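Farnesyl pyrophosphate synthetase (Staphylococcus aureus, PDB 5H9D) probably catalyses the magnesium-dependent, stepwise chain elongation that yields heptaprenyl diphosphate. Local coordinates at residues 237-248 and 270-280. Sequence-based numbering, arbitrary orientation.
Sequences PILLEMRKNPDF and IIRKSDSIDEA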
loop_
_atom_site.group_PDB
_atom_site.type_symbol
_atom_site.label_atom_id
_atom_site.label_comp_id
_atom_site.label_asym_id
_atom_site.label_seq_id
_atom_site.Cartn_x
_atom_site.Cartn_y
_atom_site.Cartn_z
ATOM N N PRO A 237 -0.673 -15.991 -19.082
ATOM C CA PRO A 237 -1.227 -17.140 -19.816
ATOM C C PRO A 237 -2.088 -16.682 -20.999
ATOM O O PRO A 237 -1.897 -17.107 -22.140
ATOM C CB PRO A 237 -2.067 -17.848 -18.769
ATOM C CG PRO A 237 -1.396 -17.466 -17.491
ATOM C CD PRO A 237 -1.071 -16.033 -17.674
ATOM N N ILE A 238 -3.013 -15.772 -20.708
ATOM C CA ILE A 238 -3.930 -15.253 -21.710
ATOM C C ILE A 238 -3.305 -14.432 -22.827
ATOM O O ILE A 238 -3.863 -14.362 -23.910
ATOM C CB ILE A 238 -5.055 -14.466 -21.037
ATOM C CG1 ILE A 238 -5.609 -15.294 -19.859
ATOM C CG2 ILE A 238 -6.168 -14.217 -22.037
ATOM C CD1 ILE A 238 -6.776 -14.685 -19.135
ATOM N N LEU A 239 -2.151 -13.823 -22.576
ATOM C CA LEU A 239 -1.466 -13.029 -23.599
ATOM C C LEU A 239 -0.768 -13.975 -24.565
ATOM O O LEU A 239 -0.664 -13.695 -25.760
ATOM C CB LEU A 239 -0.426 -12.105 -22.956
ATOM C CG LEU A 239 -1.045 -10.930 -22.201
ATOM C CD1 LEU A 239 -0.110 -10.372 -21.126
ATOM C CD2 LEU A 239 -1.393 -9.864 -23.211
ATOM N N LEU A 240 -0.296 -15.097 -24.023
ATOM C CA LEU A 240 0.405 -16.094 -24.801
ATOM C C LEU A 240 -0.532 -16.817 -25.738
ATOM O O LEU A 240 -0.240 -16.979 -26.910
ATOM C CB LEU A 240 1.109 -17.093 -23.880
ATOM C CG LEU A 240 2.221 -16.473 -23.031
ATOM C CD1 LEU A 240 2.922 -17.526 -22.243
ATOM C CD2 LEU A 240 3.213 -15.766 -23.918
ATOM N N GLU A 241 -1.671 -17.249 -25.233
ATOM C CA GLU A 241 -2.600 -17.941 -26.095
ATOM C C GLU A 241 -3.128 -17.002 -27.171
ATOM O O GLU A 241 -3.547 -17.455 -28.219
ATOM C CB GLU A 241 -3.754 -18.544 -25.285
ATOM C CG GLU A 241 -4.612 -19.554 -26.067
ATOM C CD GLU A 241 -3.797 -20.658 -26.745
ATOM O OE1 GLU A 241 -4.376 -21.440 -27.535
ATOM O OE2 GLU A 241 -2.576 -20.748 -26.498
ATOM N N MET A 242 -3.098 -15.695 -26.936
ATOM C CA MET A 242 -3.598 -14.769 -27.955
ATOM C C MET A 242 -2.661 -14.690 -29.162
ATOM O O MET A 242 -3.100 -14.912 -30.298
ATOM C CB MET A 242 -3.815 -13.359 -27.390
ATOM C CG MET A 242 -5.073 -13.201 -26.550
ATOM S SD MET A 242 -5.485 -11.449 -26.177
ATOM C CE MET A 242 -4.954 -11.282 -24.547
ATOM N N ARG A 243 -1.378 -14.392 -28.930
ATOM C CA ARG A 243 -0.410 -14.274 -30.015
ATOM C C ARG A 243 -0.393 -15.474 -30.959
ATOM O O ARG A 243 -0.073 -15.334 -32.133
ATOM C CB ARG A 243 0.997 -14.055 -29.459
ATOM C CG ARG A 243 1.422 -15.110 -28.467
ATOM C CD ARG A 243 2.933 -15.254 -28.337
ATOM N NE ARG A 243 3.631 -14.004 -28.041
ATOM C CZ ARG A 243 4.736 -13.926 -27.293
ATOM N NH1 ARG A 243 5.262 -15.026 -26.758
ATOM N NH2 ARG A 243 5.321 -12.749 -27.081
ATOM N N LYS A 244 -0.736 -16.655 -30.469
ATOM C CA LYS A 244 -0.711 -17.814 -31.353
ATOM C C LYS A 244 -2.077 -18.395 -31.714
ATOM O O LYS A 244 -2.144 -19.450 -32.355
ATOM C CB LYS A 244 0.166 -18.929 -30.757
ATOM C CG LYS A 244 -0.396 -19.655 -29.546
ATOM C CD LYS A 244 0.617 -20.702 -29.119
ATOM C CE LYS A 244 0.387 -21.242 -27.714
ATOM N NZ LYS A 244 1.652 -21.914 -27.248
ATOM N N ASN A 245 -3.155 -17.709 -31.331
ATOM C CA ASN A 245 -4.500 -18.197 -31.602
ATOM C C ASN A 245 -5.437 -17.054 -31.961
ATOM O O ASN A 245 -6.204 -16.574 -31.118
ATOM C CB ASN A 245 -5.032 -18.928 -30.369
ATOM C CG ASN A 245 -6.239 -19.778 -30.667
ATOM O OD1 ASN A 245 -6.864 -19.655 -31.722
ATOM N ND2 ASN A 245 -6.581 -20.650 -29.729
ATOM N N PRO A 246 -5.400 -16.610 -33.228
ATOM C CA PRO A 246 -6.247 -15.514 -33.712
ATOM C C PRO A 246 -7.752 -15.649 -33.460
ATOM O O PRO A 246 -8.484 -14.660 -33.546
ATOM C CB PRO A 246 -5.889 -15.423 -35.201
ATOM C CG PRO A 246 -5.363 -16.780 -35.534
ATOM C CD PRO A 246 -4.553 -17.131 -34.315
ATOM N N ASP A 247 -8.230 -16.848 -33.152
ATOM C CA ASP A 247 -9.661 -17.017 -32.858
ATOM C C ASP A 247 -9.896 -16.539 -31.427
ATOM O O ASP A 247 -10.830 -15.782 -31.153
ATOM C CB ASP A 247 -10.087 -18.488 -32.934
ATOM C CG ASP A 247 -9.869 -19.085 -34.291
ATOM O OD1 ASP A 247 -9.330 -20.218 -34.364
ATOM O OD2 ASP A 247 -10.240 -18.424 -35.280
ATOM N N PHE A 248 -9.036 -17.017 -30.525
ATOM C CA PHE A 248 -9.098 -16.680 -29.117
ATOM C C PHE A 248 -8.851 -15.174 -28.959
ATOM O O PHE A 248 -9.428 -14.533 -28.076
ATOM C CB PHE A 248 -8.042 -17.486 -28.350
ATOM C CG PHE A 248 -8.142 -17.361 -26.853
ATOM C CD1 PHE A 248 -9.168 -17.986 -26.155
ATOM C CD2 PHE A 248 -7.212 -16.612 -26.141
ATOM C CE1 PHE A 248 -9.263 -17.867 -24.769
ATOM C CE2 PHE A 248 -7.303 -16.488 -24.762
ATOM C CZ PHE A 248 -8.324 -17.114 -24.077
ATOM N N ILE A 270 -10.365 -22.870 -22.290
ATOM C CA ILE A 270 -9.460 -23.017 -23.422
ATOM C C ILE A 270 -8.011 -22.868 -22.970
ATOM O O ILE A 270 -7.124 -23.560 -23.462
ATOM C CB ILE A 270 -9.752 -21.968 -24.531
ATOM C CG1 ILE A 270 -11.124 -22.227 -25.161
ATOM C CG2 ILE A 270 -8.674 -22.028 -25.598
ATOM C CD1 ILE A 270 -11.264 -23.594 -25.843
ATOM N N ILE A 271 -7.775 -21.965 -22.026
ATOM C CA ILE A 271 -6.430 -21.735 -21.524
ATOM C C ILE A 271 -5.827 -22.991 -20.889
ATOM O O ILE A 271 -4.631 -23.261 -21.049
ATOM C CB ILE A 271 -6.406 -20.554 -20.490
ATOM C CG1 ILE A 271 -6.296 -19.206 -21.215
ATOM C CG2 ILE A 271 -5.232 -20.705 -19.543
ATOM C CD1 ILE A 271 -4.984 -19.003 -22.008
ATOM N N ARG A 272 -6.657 -23.764 -20.195
ATOM C CA ARG A 272 -6.197 -24.972 -19.514
ATOM C C ARG A 272 -5.639 -26.094 -20.385
ATOM O O ARG A 272 -4.552 -26.611 -20.099
ATOM C CB ARG A 272 -7.311 -25.517 -18.624
ATOM C CG ARG A 272 -7.802 -24.470 -17.650
ATOM C CD ARG A 272 -9.030 -24.919 -16.897
ATOM N NE ARG A 272 -8.719 -25.823 -15.800
ATOM C CZ ARG A 272 -9.553 -26.094 -14.799
ATOM N NH1 ARG A 272 -10.762 -25.531 -14.767
ATOM N NH2 ARG A 272 -9.165 -26.898 -13.810
ATOM N N LYS A 273 -6.353 -26.496 -21.433
ATOM C CA LYS A 273 -5.829 -27.566 -22.279
ATOM C C LYS A 273 -4.788 -26.990 -23.230
ATOM O O LYS A 273 -4.428 -27.606 -24.246
ATOM C CB LYS A 273 -6.945 -28.242 -23.083
ATOM C CG LYS A 273 -6.489 -29.532 -23.815
ATOM C CD LYS A 273 -6.079 -30.638 -22.820
ATOM C CE LYS A 273 -5.712 -31.962 -23.499
ATOM N NZ LYS A 273 -4.431 -31.919 -24.260
ATOM N N SER A 274 -4.298 -25.807 -22.878
ATOM C CA SER A 274 -3.326 -25.092 -23.685
ATOM C C SER A 274 -1.865 -25.301 -23.271
ATOM O O SER A 274 -1.561 -25.797 -22.170
ATOM C CB SER A 274 -3.667 -23.598 -23.644
ATOM O OG SER A 274 -2.766 -22.823 -24.417
ATOM N N ASP A 275 -0.969 -24.923 -24.181
ATOM C CA ASP A 275 0.467 -25.011 -23.945
ATOM C C ASP A 275 0.890 -23.721 -23.236
ATOM O O ASP A 275 1.941 -23.646 -22.589
ATOM C CB ASP A 275 1.236 -25.149 -25.280
ATOM C CG ASP A 275 1.025 -26.512 -25.948
ATOM O OD1 ASP A 275 1.053 -27.552 -25.245
ATOM O OD2 ASP A 275 0.842 -26.551 -27.185
ATOM N N SER A 276 0.037 -22.713 -23.364
ATOM C CA SER A 276 0.270 -21.402 -22.790
ATOM C C SER A 276 0.382 -21.406 -21.280
ATOM O O SER A 276 1.060 -20.566 -20.701
ATOM C CB SER A 276 -0.833 -20.463 -23.242
ATOM O OG SER A 276 -0.705 -20.206 -24.628
ATOM N N ILE A 277 -0.287 -22.342 -20.634
ATOM C CA ILE A 277 -0.193 -22.424 -19.196
ATOM C C ILE A 277 1.223 -22.863 -18.895
ATOM O O ILE A 277 1.783 -22.530 -17.855
ATOM C CB ILE A 277 -1.173 -23.451 -18.613
ATOM C CG1 ILE A 277 -2.503 -22.777 -18.348
ATOM C CG2 ILE A 277 -0.628 -24.027 -17.313
ATOM C CD1 ILE A 277 -2.430 -21.719 -17.263
ATOM N N ASP A 278 1.808 -23.603 -19.823
ATOM C CA ASP A 278 3.159 -24.088 -19.615
ATOM C C ASP A 278 4.217 -23.100 -20.078
ATOM O O ASP A 278 5.294 -23.011 -19.485
ATOM C CB ASP A 278 3.316 -25.463 -20.281
ATOM C CG ASP A 278 2.532 -26.557 -19.539
ATOM O OD1 ASP A 278 3.019 -27.006 -18.467
ATOM O OD2 ASP A 278 1.426 -26.938 -20.010
ATOM N N GLU A 279 3.912 -22.345 -21.126
ATOM C CA GLU A 279 4.854 -21.361 -21.602
ATOM C C GLU A 279 4.944 -20.307 -20.489
ATOM O O GLU A 279 6.021 -19.772 -20.223
ATOM C CB GLU A 279 4.357 -20.756 -22.913
ATOM C CG GLU A 279 5.409 -19.927 -23.654
ATOM C CD GLU A 279 4.841 -19.183 -24.870
ATOM O OE1 GLU A 279 5.513 -18.252 -25.388
ATOM O OE2 GLU A 279 3.725 -19.533 -25.309
ATOM N N ALA A 280 3.815 -20.038 -19.819
ATOM C CA ALA A 280 3.770 -19.063 -18.726
ATOM C C ALA A 280 4.655 -19.549 -17.583
ATOM O O ALA A 280 5.552 -18.838 -17.122
ATOM C CB ALA A 280 2.357 -18.884 -18.251
#
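A buried contact, centred on Glu241 and the knob of Ile271, joins helix 236-243 and Phe248 of helix 246-253 to the end of helix 261-272, the turn after it and the first part of helix 276-296. The centre of the contact lies about 24 Å from the centre of the chain. Ser276 OG donates to Glu241 OE2 at 2.7 Å, reaching the anti side of the carboxylate 15° out of its plane. Ser274 OG adds a weak bond to Glu241 OE2 at 2.9 Å. Ser274 OG also accepts from Ser276 N, a capping bond ahead of helix 276-296. On the other oxygen, Asn245 ND2 donates to Glu241 OE1, so both ends of the carboxylate are held. Glu241 CG lies anti to the backbone N (chi1 -167°), and a bend at chi2 turns the acid to the serines. In this mainly helical fold of the polyprenyl synthetase (terpene synthase) type, Ile271 packs knob-into-hole among Pro237, Ile238, Glu241 and Phe248. Ile271 CD1 lies 3.5 Å from Glu241 CB. Phe214 of helix 188-215 also touches Ile238 and Ile271. Leu240 CD1 packs against Glu279 CB at 3.6 Å. Farther out, Glu279 OE1 meets the guanidinium edge of Arg243 in a salt bridge, 3.5 Å from NH1. Lys244 NZ makes a long one to Glu279 OE2, at 3.7 Å.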